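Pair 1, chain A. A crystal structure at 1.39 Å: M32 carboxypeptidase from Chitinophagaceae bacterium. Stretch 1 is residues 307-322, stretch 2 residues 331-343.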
# COMPACT_ATOMS: atom_id res chain seq x y z
N VAL A 307 -14.17 -7.86 -2.02
CA VAL A 307 -15.22 -7.71 -3.02
C VAL A 307 -14.81 -8.39 -4.32
O VAL A 307 -15.48 -9.32 -4.79
CB VAL A 307 -15.55 -6.22 -3.24
CG1 VAL A 307 -16.60 -6.09 -4.32
CG2 VAL A 307 -16.02 -5.60 -1.92
N GLY A 308 -13.69 -7.96 -4.90
CA GLY A 308 -13.38 -8.25 -6.30
C GLY A 308 -13.03 -9.69 -6.61
O GLY A 308 -12.98 -10.05 -7.78
N ARG A 309 -12.76 -10.51 -5.60
CA ARG A 309 -12.52 -11.93 -5.84
C ARG A 309 -13.61 -12.81 -5.25
O ARG A 309 -13.48 -14.04 -5.22
CB ARG A 309 -11.13 -12.33 -5.31
CG ARG A 309 -9.98 -11.63 -6.04
CD ARG A 309 -8.59 -12.18 -5.65
NE ARG A 309 -7.57 -11.27 -6.15
CZ ARG A 309 -7.00 -11.32 -7.36
NH1 ARG A 309 -7.31 -12.30 -8.21
NH2 ARG A 309 -6.12 -10.40 -7.71
N SER A 310 -14.70 -12.20 -4.80
CA SER A 310 -15.76 -12.92 -4.10
C SER A 310 -16.78 -13.48 -5.08
O SER A 310 -16.97 -12.96 -6.19
CB SER A 310 -16.46 -12.00 -3.11
OG SER A 310 -17.34 -11.11 -3.77
N LEU A 311 -17.43 -14.57 -4.66
CA LEU A 311 -18.45 -15.19 -5.50
C LEU A 311 -19.61 -14.23 -5.73
O LEU A 311 -20.12 -14.14 -6.86
CB LEU A 311 -18.93 -16.49 -4.86
CG LEU A 311 -19.97 -17.26 -5.68
CD1 LEU A 311 -19.39 -17.67 -7.02
CD2 LEU A 311 -20.43 -18.47 -4.91
N ASN A 312 -20.02 -13.49 -4.70
CA ASN A 312 -21.14 -12.56 -4.83
C ASN A 312 -20.88 -11.51 -5.90
O ASN A 312 -21.76 -11.20 -6.70
CB ASN A 312 -21.44 -11.89 -3.50
CG ASN A 312 -22.28 -12.74 -2.59
OD1 ASN A 312 -22.96 -13.66 -3.04
ND2 ASN A 312 -22.24 -12.44 -1.30
N PHE A 313 -19.67 -10.94 -5.93
CA PHE A 313 -19.32 -9.98 -6.97
C PHE A 313 -19.48 -10.60 -8.36
O PHE A 313 -20.05 -10.00 -9.29
CB PHE A 313 -17.87 -9.53 -6.75
CG PHE A 313 -17.38 -8.44 -7.68
CD1 PHE A 313 -17.76 -7.13 -7.48
CD2 PHE A 313 -16.51 -8.74 -8.71
CE1 PHE A 313 -17.27 -6.10 -8.32
CE2 PHE A 313 -16.03 -7.75 -9.56
CZ PHE A 313 -16.42 -6.42 -9.37
N TRP A 314 -18.97 -11.83 -8.51
CA TRP A 314 -18.98 -12.48 -9.81
C TRP A 314 -20.34 -13.04 -10.22
O TRP A 314 -20.55 -13.23 -11.41
CB TRP A 314 -17.80 -13.46 -9.94
CG TRP A 314 -16.54 -12.67 -10.04
CD1 TRP A 314 -15.62 -12.42 -9.04
CD2 TRP A 314 -16.12 -11.91 -11.17
NE1 TRP A 314 -14.64 -11.58 -9.51
CE2 TRP A 314 -14.91 -11.26 -10.82
CE3 TRP A 314 -16.63 -11.74 -12.46
CZ2 TRP A 314 -14.22 -10.44 -11.70
CZ3 TRP A 314 -15.94 -10.93 -13.34
CH2 TRP A 314 -14.75 -10.29 -12.97
N LYS A 315 -21.29 -13.21 -9.29
CA LYS A 315 -22.63 -13.60 -9.72
C LYS A 315 -23.21 -12.58 -10.69
O LYS A 315 -23.86 -12.95 -11.67
CB LYS A 315 -23.54 -13.74 -8.51
CG LYS A 315 -23.28 -14.98 -7.70
CD LYS A 315 -24.21 -15.07 -6.50
CE LYS A 315 -23.72 -16.08 -5.48
NZ LYS A 315 -24.64 -16.13 -4.31
N PHE A 316 -22.97 -11.29 -10.45
CA PHE A 316 -23.40 -10.25 -11.37
C PHE A 316 -22.39 -10.01 -12.48
O PHE A 316 -22.77 -9.87 -13.65
CB PHE A 316 -23.65 -8.95 -10.58
CG PHE A 316 -24.01 -7.78 -11.45
CD1 PHE A 316 -25.33 -7.57 -11.82
CD2 PHE A 316 -23.06 -6.86 -11.85
CE1 PHE A 316 -25.69 -6.49 -12.60
CE2 PHE A 316 -23.40 -5.77 -12.65
CZ PHE A 316 -24.73 -5.58 -13.01
N GLN A 317 -21.09 -9.95 -12.15
CA GLN A 317 -20.13 -9.56 -13.16
C GLN A 317 -19.80 -10.67 -14.17
O GLN A 317 -19.47 -10.37 -15.32
CB GLN A 317 -18.85 -9.00 -12.52
CG GLN A 317 -19.04 -7.66 -11.81
CD GLN A 317 -19.29 -6.49 -12.76
OE1 GLN A 317 -19.14 -6.61 -13.98
NE2 GLN A 317 -19.68 -5.36 -12.20
N TYR A 318 -19.87 -11.94 -13.78
CA TYR A 318 -19.41 -12.99 -14.68
C TYR A 318 -20.19 -13.05 -15.99
O TYR A 318 -19.55 -13.11 -17.05
CB TYR A 318 -19.28 -14.35 -13.99
CG TYR A 318 -18.56 -15.33 -14.89
CD1 TYR A 318 -17.26 -15.09 -15.29
CD2 TYR A 318 -19.20 -16.47 -15.39
CE1 TYR A 318 -16.59 -15.94 -16.15
CE2 TYR A 318 -18.53 -17.35 -16.24
CZ TYR A 318 -17.22 -17.07 -16.61
OH TYR A 318 -16.52 -17.89 -17.46
N PRO A 319 -21.53 -13.07 -16.00
CA PRO A 319 -22.22 -13.10 -17.31
C PRO A 319 -21.85 -11.91 -18.18
O PRO A 319 -21.75 -12.05 -19.41
CB PRO A 319 -23.70 -13.10 -16.92
CG PRO A 319 -23.74 -13.53 -15.49
CD PRO A 319 -22.47 -13.06 -14.87
N ARG A 320 -21.57 -10.76 -17.57
CA ARG A 320 -21.19 -9.58 -18.34
C ARG A 320 -19.83 -9.77 -19.01
O ARG A 320 -19.65 -9.47 -20.20
CB ARG A 320 -21.23 -8.34 -17.47
CG ARG A 320 -22.59 -8.05 -16.85
CD ARG A 320 -22.53 -6.88 -15.84
NE ARG A 320 -22.15 -5.59 -16.44
CZ ARG A 320 -23.01 -4.76 -17.02
NH1 ARG A 320 -24.29 -5.07 -17.10
NH2 ARG A 320 -22.57 -3.61 -17.53
N ILE A 321 -18.84 -10.28 -18.27
CA ILE A 321 -17.54 -10.47 -18.91
C ILE A 321 -17.56 -11.66 -19.87
O ILE A 321 -16.78 -11.69 -20.82
CB ILE A 321 -16.32 -10.50 -17.96
CG1 ILE A 321 -16.31 -11.78 -17.12
CG2 ILE A 321 -16.23 -9.24 -17.10
CD1 ILE A 321 -14.92 -12.06 -16.55
N GLN A 322 -18.45 -12.63 -19.66
CA GLN A 322 -18.62 -13.69 -20.64
C GLN A 322 -19.13 -13.12 -21.95
O GLN A 322 -18.67 -13.51 -23.03
CB GLN A 322 -19.64 -14.69 -20.12
CG GLN A 322 -19.05 -15.84 -19.36
CD GLN A 322 -20.10 -16.89 -19.09
OE1 GLN A 322 -21.22 -16.57 -18.70
NE2 GLN A 322 -19.76 -18.16 -19.34
N ASN A 331 -17.39 -21.15 -22.64
CA ASN A 331 -17.48 -22.52 -22.16
C ASN A 331 -16.84 -22.70 -20.78
O ASN A 331 -16.44 -23.81 -20.44
CB ASN A 331 -16.87 -23.48 -23.18
CG ASN A 331 -15.37 -23.31 -23.33
OD1 ASN A 331 -14.82 -22.25 -23.02
ND2 ASN A 331 -14.69 -24.35 -23.81
N VAL A 332 -16.75 -21.62 -19.99
CA VAL A 332 -16.18 -21.63 -18.64
C VAL A 332 -17.27 -21.24 -17.65
O VAL A 332 -17.92 -20.21 -17.83
CB VAL A 332 -14.98 -20.66 -18.53
CG1 VAL A 332 -14.39 -20.70 -17.12
CG2 VAL A 332 -13.92 -20.98 -19.57
N SER A 333 -17.48 -22.06 -16.61
CA SER A 333 -18.58 -21.78 -15.69
C SER A 333 -18.19 -20.74 -14.66
O SER A 333 -17.01 -20.45 -14.45
CB SER A 333 -19.00 -23.03 -14.90
OG SER A 333 -17.96 -23.48 -14.04
N LEU A 334 -19.20 -20.19 -13.98
CA LEU A 334 -18.93 -19.23 -12.92
C LEU A 334 -18.01 -19.82 -11.86
O LEU A 334 -17.05 -19.16 -11.44
CB LEU A 334 -20.24 -18.74 -12.29
CG LEU A 334 -20.17 -17.98 -10.97
CD1 LEU A 334 -19.42 -16.69 -11.13
CD2 LEU A 334 -21.58 -17.73 -10.38
N GLN A 335 -18.26 -21.06 -11.45
CA GLN A 335 -17.43 -21.71 -10.43
C GLN A 335 -15.99 -21.90 -10.91
O GLN A 335 -15.05 -21.68 -10.14
CB GLN A 335 -18.04 -23.06 -10.03
CG GLN A 335 -18.97 -22.98 -8.85
CD GLN A 335 -18.27 -22.44 -7.61
OE1 GLN A 335 -17.11 -22.75 -7.36
NE2 GLN A 335 -18.98 -21.62 -6.85
N GLU A 336 -15.81 -22.32 -12.17
CA GLU A 336 -14.45 -22.47 -12.69
C GLU A 336 -13.71 -21.14 -12.68
O GLU A 336 -12.53 -21.07 -12.30
CB GLU A 336 -14.48 -23.05 -14.10
CG GLU A 336 -14.98 -24.48 -14.12
CD GLU A 336 -15.17 -25.02 -15.53
OE1 GLU A 336 -15.77 -24.31 -16.36
OE2 GLU A 336 -14.73 -26.16 -15.79
N PHE A 337 -14.39 -20.07 -13.11
CA PHE A 337 -13.77 -18.76 -13.13
C PHE A 337 -13.42 -18.29 -11.72
O PHE A 337 -12.31 -17.78 -11.47
CB PHE A 337 -14.71 -17.77 -13.83
CG PHE A 337 -14.12 -16.41 -13.99
CD1 PHE A 337 -13.28 -16.11 -15.06
CD2 PHE A 337 -14.40 -15.41 -13.07
CE1 PHE A 337 -12.73 -14.85 -15.21
CE2 PHE A 337 -13.85 -14.16 -13.21
CZ PHE A 337 -13.02 -13.88 -14.28
N TYR A 338 -14.34 -18.49 -10.77
CA TYR A 338 -14.12 -18.09 -9.38
C TYR A 338 -12.92 -18.81 -8.77
O TYR A 338 -12.05 -18.19 -8.13
CB TYR A 338 -15.41 -18.39 -8.60
CG TYR A 338 -15.34 -18.27 -7.10
CD1 TYR A 338 -15.05 -17.06 -6.48
CD2 TYR A 338 -15.57 -19.38 -6.31
CE1 TYR A 338 -14.99 -16.96 -5.11
CE2 TYR A 338 -15.52 -19.28 -4.93
CZ TYR A 338 -15.22 -18.08 -4.34
OH TYR A 338 -15.17 -17.99 -2.96
N LYS A 339 -12.83 -20.11 -9.01
CA LYS A 339 -11.70 -20.87 -8.50
C LYS A 339 -10.40 -20.41 -9.17
O LYS A 339 -9.36 -20.30 -8.51
CB LYS A 339 -11.93 -22.36 -8.71
CG LYS A 339 -13.05 -22.93 -7.84
CD LYS A 339 -12.81 -22.59 -6.37
CE LYS A 339 -14.01 -22.95 -5.49
NZ LYS A 339 -13.69 -22.73 -4.05
N ALA A 340 -10.45 -20.10 -10.47
CA ALA A 340 -9.24 -19.75 -11.20
C ALA A 340 -8.69 -18.40 -10.76
O ALA A 340 -7.46 -18.20 -10.71
CB ALA A 340 -9.56 -19.72 -12.69
N ILE A 341 -9.57 -17.44 -10.46
CA ILE A 341 -9.11 -16.14 -9.99
C ILE A 341 -8.74 -16.16 -8.52
O ILE A 341 -8.21 -15.16 -8.00
CB ILE A 341 -10.10 -15.00 -10.33
CG1 ILE A 341 -11.41 -15.22 -9.57
CG2 ILE A 341 -10.32 -14.95 -11.84
CD1 ILE A 341 -12.14 -13.95 -9.23
N ASN A 342 -9.00 -17.27 -7.83
CA ASN A 342 -8.51 -17.46 -6.47
C ASN A 342 -7.50 -18.60 -6.35
O ASN A 342 -7.63 -19.46 -5.48
CB ASN A 342 -9.69 -17.71 -5.53
CG ASN A 342 -10.50 -16.47 -5.29
OD1 ASN A 342 -10.08 -15.57 -4.57
ND2 ASN A 342 -11.69 -16.43 -5.87
N HIS A 343 -6.49 -18.61 -7.22
CA HIS A 343 -5.49 -19.68 -7.24
C HIS A 343 -4.37 -19.37 -6.25
O HIS A 343 -3.71 -18.33 -6.36
CB HIS A 343 -4.92 -19.88 -8.64
CG HIS A 343 -3.91 -20.98 -8.71
ND1 HIS A 343 -4.26 -22.31 -8.57
CD2 HIS A 343 -2.57 -20.96 -8.88
CE1 HIS A 343 -3.17 -23.06 -8.66
NE2 HIS A 343 -2.13 -22.26 -8.85
O HOH W 1 -16.39 -15.61 -2.04

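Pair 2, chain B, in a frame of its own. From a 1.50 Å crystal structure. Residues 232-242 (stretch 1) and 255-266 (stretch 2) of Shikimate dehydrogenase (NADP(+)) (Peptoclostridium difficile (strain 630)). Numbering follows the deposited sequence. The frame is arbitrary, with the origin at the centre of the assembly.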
# COMPACT_ATOMS: atom_id res chain seq x y z
N GLY B 232 24.58 4.57 -1.91
CA GLY B 232 23.13 4.63 -1.99
C GLY B 232 22.44 3.58 -2.82
O GLY B 232 21.22 3.58 -2.87
N LEU B 233 23.20 2.67 -3.43
CA LEU B 233 22.56 1.74 -4.39
C LEU B 233 21.50 0.83 -3.78
O LEU B 233 20.42 0.66 -4.37
CB LEU B 233 23.61 0.91 -5.14
CG LEU B 233 23.07 0.00 -6.25
CD1 LEU B 233 22.30 0.77 -7.32
CD2 LEU B 233 24.21 -0.79 -6.86
N TYR B 234 21.75 0.25 -2.62
CA TYR B 234 20.76 -0.65 -2.05
C TYR B 234 19.44 0.08 -1.81
O TYR B 234 18.36 -0.46 -2.05
CB TYR B 234 21.29 -1.27 -0.74
CG TYR B 234 20.52 -2.46 -0.26
CD1 TYR B 234 20.76 -3.72 -0.80
CD2 TYR B 234 19.55 -2.35 0.73
CE1 TYR B 234 20.07 -4.83 -0.36
CE2 TYR B 234 18.85 -3.47 1.18
CZ TYR B 234 19.12 -4.70 0.63
OH TYR B 234 18.46 -5.85 1.03
N MET B 235 19.53 1.30 -1.32
CA MET B 235 18.36 2.12 -1.07
C MET B 235 17.64 2.42 -2.38
O MET B 235 16.41 2.36 -2.46
CB MET B 235 18.74 3.40 -0.35
CG MET B 235 17.61 4.36 -0.15
SD MET B 235 18.16 5.63 1.00
CE MET B 235 16.80 6.79 0.89
N LEU B 236 18.40 2.72 -3.42
CA LEU B 236 17.76 3.01 -4.71
C LEU B 236 16.96 1.80 -5.22
O LEU B 236 15.89 1.94 -5.80
CB LEU B 236 18.80 3.42 -5.76
CG LEU B 236 19.47 4.77 -5.57
CD1 LEU B 236 20.51 5.00 -6.64
CD2 LEU B 236 18.45 5.91 -5.56
N VAL B 237 17.50 0.60 -5.07
CA VAL B 237 16.79 -0.58 -5.53
C VAL B 237 15.56 -0.82 -4.65
O VAL B 237 14.47 -1.11 -5.14
CB VAL B 237 17.72 -1.81 -5.56
CG1 VAL B 237 16.94 -3.03 -6.00
CG2 VAL B 237 18.89 -1.59 -6.49
N GLY B 238 15.72 -0.70 -3.34
CA GLY B 238 14.56 -0.89 -2.45
C GLY B 238 13.45 0.09 -2.73
O GLY B 238 12.27 -0.30 -2.74
N GLN B 239 13.81 1.35 -2.93
CA GLN B 239 12.79 2.37 -3.24
C GLN B 239 12.09 2.09 -4.57
O GLN B 239 10.88 2.34 -4.72
CB GLN B 239 13.42 3.72 -3.27
CG GLN B 239 13.87 4.14 -1.92
CD GLN B 239 14.43 5.53 -1.97
OE1 GLN B 239 15.43 5.82 -2.66
NE2 GLN B 239 13.79 6.42 -1.24
N ALA B 240 12.81 1.57 -5.56
CA ALA B 240 12.19 1.25 -6.84
C ALA B 240 11.13 0.16 -6.64
O ALA B 240 10.01 0.21 -7.18
CB ALA B 240 13.20 0.83 -7.88
N ILE B 241 11.48 -0.86 -5.84
CA ILE B 241 10.57 -1.98 -5.58
C ILE B 241 9.35 -1.51 -4.78
O ILE B 241 8.21 -1.88 -5.12
CB ILE B 241 11.33 -3.14 -4.91
CG1 ILE B 241 12.31 -3.75 -5.93
CG2 ILE B 241 10.38 -4.21 -4.38
CD1 ILE B 241 13.33 -4.70 -5.32
N LYS B 242 9.56 -0.69 -3.76
CA LYS B 242 8.44 -0.16 -3.01
C LYS B 242 7.52 0.68 -3.91
O LYS B 242 6.30 0.61 -3.80
CB LYS B 242 8.94 0.66 -1.81
CG LYS B 242 7.85 1.20 -0.91
CD LYS B 242 7.03 0.11 -0.24
CE LYS B 242 7.82 -0.79 0.70
NZ LYS B 242 7.04 -1.90 1.35
N SER B 255 12.92 -11.56 -1.74
CA SER B 255 14.17 -12.00 -2.34
C SER B 255 14.56 -11.19 -3.57
O SER B 255 15.73 -11.16 -3.94
CB SER B 255 14.05 -13.46 -2.73
OG SER B 255 13.05 -13.64 -3.71
N ILE B 256 13.61 -10.51 -4.18
CA ILE B 256 13.89 -9.76 -5.41
C ILE B 256 14.90 -8.61 -5.24
O ILE B 256 15.75 -8.38 -6.10
CB ILE B 256 12.58 -9.30 -6.08
CG1 ILE B 256 11.79 -10.54 -6.54
CG2 ILE B 256 12.86 -8.37 -7.25
CD1 ILE B 256 10.47 -10.26 -7.21
N LEU B 257 14.82 -7.87 -4.14
CA LEU B 257 15.75 -6.79 -3.89
C LEU B 257 17.22 -7.24 -3.95
O LEU B 257 18.03 -6.61 -4.62
CB LEU B 257 15.42 -6.19 -2.52
CG LEU B 257 16.40 -5.24 -1.84
CD1 LEU B 257 16.85 -4.12 -2.74
CD2 LEU B 257 15.73 -4.68 -0.58
N ASP B 258 17.55 -8.31 -3.24
CA ASP B 258 18.92 -8.80 -3.25
C ASP B 258 19.32 -9.31 -4.62
O ASP B 258 20.46 -9.10 -5.05
CB ASP B 258 19.13 -9.89 -2.20
CG ASP B 258 19.22 -9.33 -0.79
OD1 ASP B 258 19.47 -8.11 -0.63
OD2 ASP B 258 19.07 -10.13 0.17
N VAL B 259 18.41 -10.00 -5.31
CA VAL B 259 18.73 -10.51 -6.64
C VAL B 259 19.05 -9.33 -7.56
O VAL B 259 20.07 -9.30 -8.24
CB VAL B 259 17.58 -11.37 -7.21
CG1 VAL B 259 17.85 -11.75 -8.66
CG2 VAL B 259 17.40 -12.63 -6.38
N ILE B 260 18.20 -8.32 -7.55
CA ILE B 260 18.42 -7.18 -8.41
C ILE B 260 19.65 -6.37 -8.05
O ILE B 260 20.40 -5.94 -8.93
CB ILE B 260 17.18 -6.30 -8.45
CG1 ILE B 260 16.03 -7.07 -9.11
CG2 ILE B 260 17.49 -4.98 -9.15
CD1 ILE B 260 14.71 -6.34 -9.13
N TYR B 261 19.84 -6.12 -6.75
CA TYR B 261 20.98 -5.37 -6.28
C TYR B 261 22.30 -6.05 -6.63
O TYR B 261 23.22 -5.40 -7.11
CB TYR B 261 20.88 -5.19 -4.76
CG TYR B 261 22.13 -4.65 -4.08
CD1 TYR B 261 22.48 -3.31 -4.18
CD2 TYR B 261 22.95 -5.48 -3.31
CE1 TYR B 261 23.61 -2.81 -3.55
CE2 TYR B 261 24.09 -4.98 -2.68
CZ TYR B 261 24.40 -3.64 -2.80
OH TYR B 261 25.53 -3.11 -2.19
N ASN B 262 22.41 -7.35 -6.37
CA ASN B 262 23.65 -8.07 -6.67
C ASN B 262 23.94 -8.12 -8.16
O ASN B 262 25.10 -7.99 -8.58
CB ASN B 262 23.62 -9.48 -6.07
CG ASN B 262 23.63 -9.47 -4.55
OD1 ASN B 262 24.31 -8.65 -3.92
ND2 ASN B 262 22.90 -10.39 -3.95
N GLU B 263 22.90 -8.32 -8.98
CA GLU B 263 23.11 -8.37 -10.42
C GLU B 263 23.51 -6.99 -10.94
O GLU B 263 24.39 -6.89 -11.79
CB GLU B 263 21.88 -8.95 -11.15
CG GLU B 263 21.70 -10.46 -10.89
CD GLU B 263 20.54 -11.07 -11.66
OE1 GLU B 263 19.85 -10.32 -12.39
OE2 GLU B 263 20.32 -12.30 -11.51
N LEU B 264 22.91 -5.93 -10.41
CA LEU B 264 23.25 -4.57 -10.84
C LEU B 264 24.61 -4.12 -10.36
O LEU B 264 25.35 -3.45 -11.10
CB LEU B 264 22.19 -3.57 -10.37
CG LEU B 264 20.87 -3.57 -11.11
CD1 LEU B 264 19.91 -2.65 -10.38
CD2 LEU B 264 21.06 -3.12 -12.55
N LYS B 265 24.96 -4.51 -9.14
CA LYS B 265 26.24 -4.15 -8.54
C LYS B 265 27.43 -4.67 -9.36
O LYS B 265 28.54 -4.14 -9.25
CB LYS B 265 26.26 -4.64 -7.09
CG LYS B 265 27.49 -4.34 -6.27
CD LYS B 265 27.11 -4.35 -4.79
CE LYS B 265 28.30 -4.53 -3.87
NZ LYS B 265 28.77 -5.94 -3.87
N LEU B 266 27.19 -5.68 -10.20
CA LEU B 266 28.22 -6.22 -11.09
C LEU B 266 28.23 -5.48 -12.44
O LEU B 266 29.29 -5.11 -12.95
CB LEU B 266 27.99 -7.71 -11.36
CG LEU B 266 28.04 -8.66 -10.17
CD1 LEU B 266 27.67 -10.06 -10.62
CD2 LEU B 266 29.40 -8.64 -9.49

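The sharpest difference lies at the matched positions A:Trp314 and B:Val237, both of which point toward the opposing helix. In pair 1 the indole receives the edge of A:Phe337 on its face (ring centroids 4.9 Å apart, planes at 62°), with A:Trp314 CE3 3.8 Å from A:Phe337 CE2. In pair 2 the small valine is itself a knob, seated among B:Leu257, B:Ile260, B:Tyr261 and B:Leu264; B:Val237 CG1 lies 3.4 Å from B:Leu257 CD1 and 3.7 Å from B:Ile260 CG2, the residue that matches A:Phe337. The backbones nevertheless agree: 14 central residues superpose with an RMSD of 0.6 Å. Each pair is two helices crossing obliquely, at 129° between N-to-C directions in pair 1 and 134° in pair 2, with axes approaching to 10.5 Å and 9.6 Å. The buried surface is 741 Å² in pair 1 and 554 Å² in pair 2.

One feature is nearly invariant. A:Tyr338 and B:Tyr261 coincide, side-chain centres 0.4 Å apart, and each offers a ring face to the residue matched as A:Leu311 and B:Tyr234. Pair 1 fills that face with an aliphatic carbon, A:Leu311 CB lying 4.1 Å from the centroid of the A:Tyr338 ring; pair 2 uses an aromatic edge, B:Tyr234 CD1 approaching B:Tyr261 CG at 3.7 Å with the planes at 81°. The longer B:Tyr234 also reaches B:Asp258, its OH donating to OD1 at 3.0 Å. At the equivalent place in pair 1, A:Leu311 CD1 merely touches A:Gln335 NE2 at 4.0 Å.

A:Leu334 and B:Leu257 also match, and both are t,p rotamers. A:Leu334 CD1 packs 3.8 Å from A:Trp314 CB and 3.7 Å from A:Tyr318 CB. B:Leu257 sits among B:Tyr234, B:Val237, B:Gly238 and B:Ile241, its CD1 over the B:Tyr234 ring, 4.2 Å from the centroid. Where A:Lys315 passes A:Leu334 CD2 with its CG at 4.2 Å, pair 2 has B:Gly238, whose backbone N lies 3.7 Å from B:Leu257 CD1.

Pair 1 adds polar ties at both ends of the contact. A:Asn342 ND2 donates to A:Arg309 O (3.1 Å), A:Arg309 NH1 donates to A:Ile341 O (3.0 Å), and A:Tyr318 OH donates to A:Val332 O (2.7 Å), so side chains hold backbone carbonyls across the gap. A water bridges A:Leu311 N (3.0 Å) and A:Tyr338 OH (2.8 Å). In pair 2 the B:Tyr234 to B:Asp258 bond is the only direct hydrogen bond between the stretches; the remainder is mostly apolar packing.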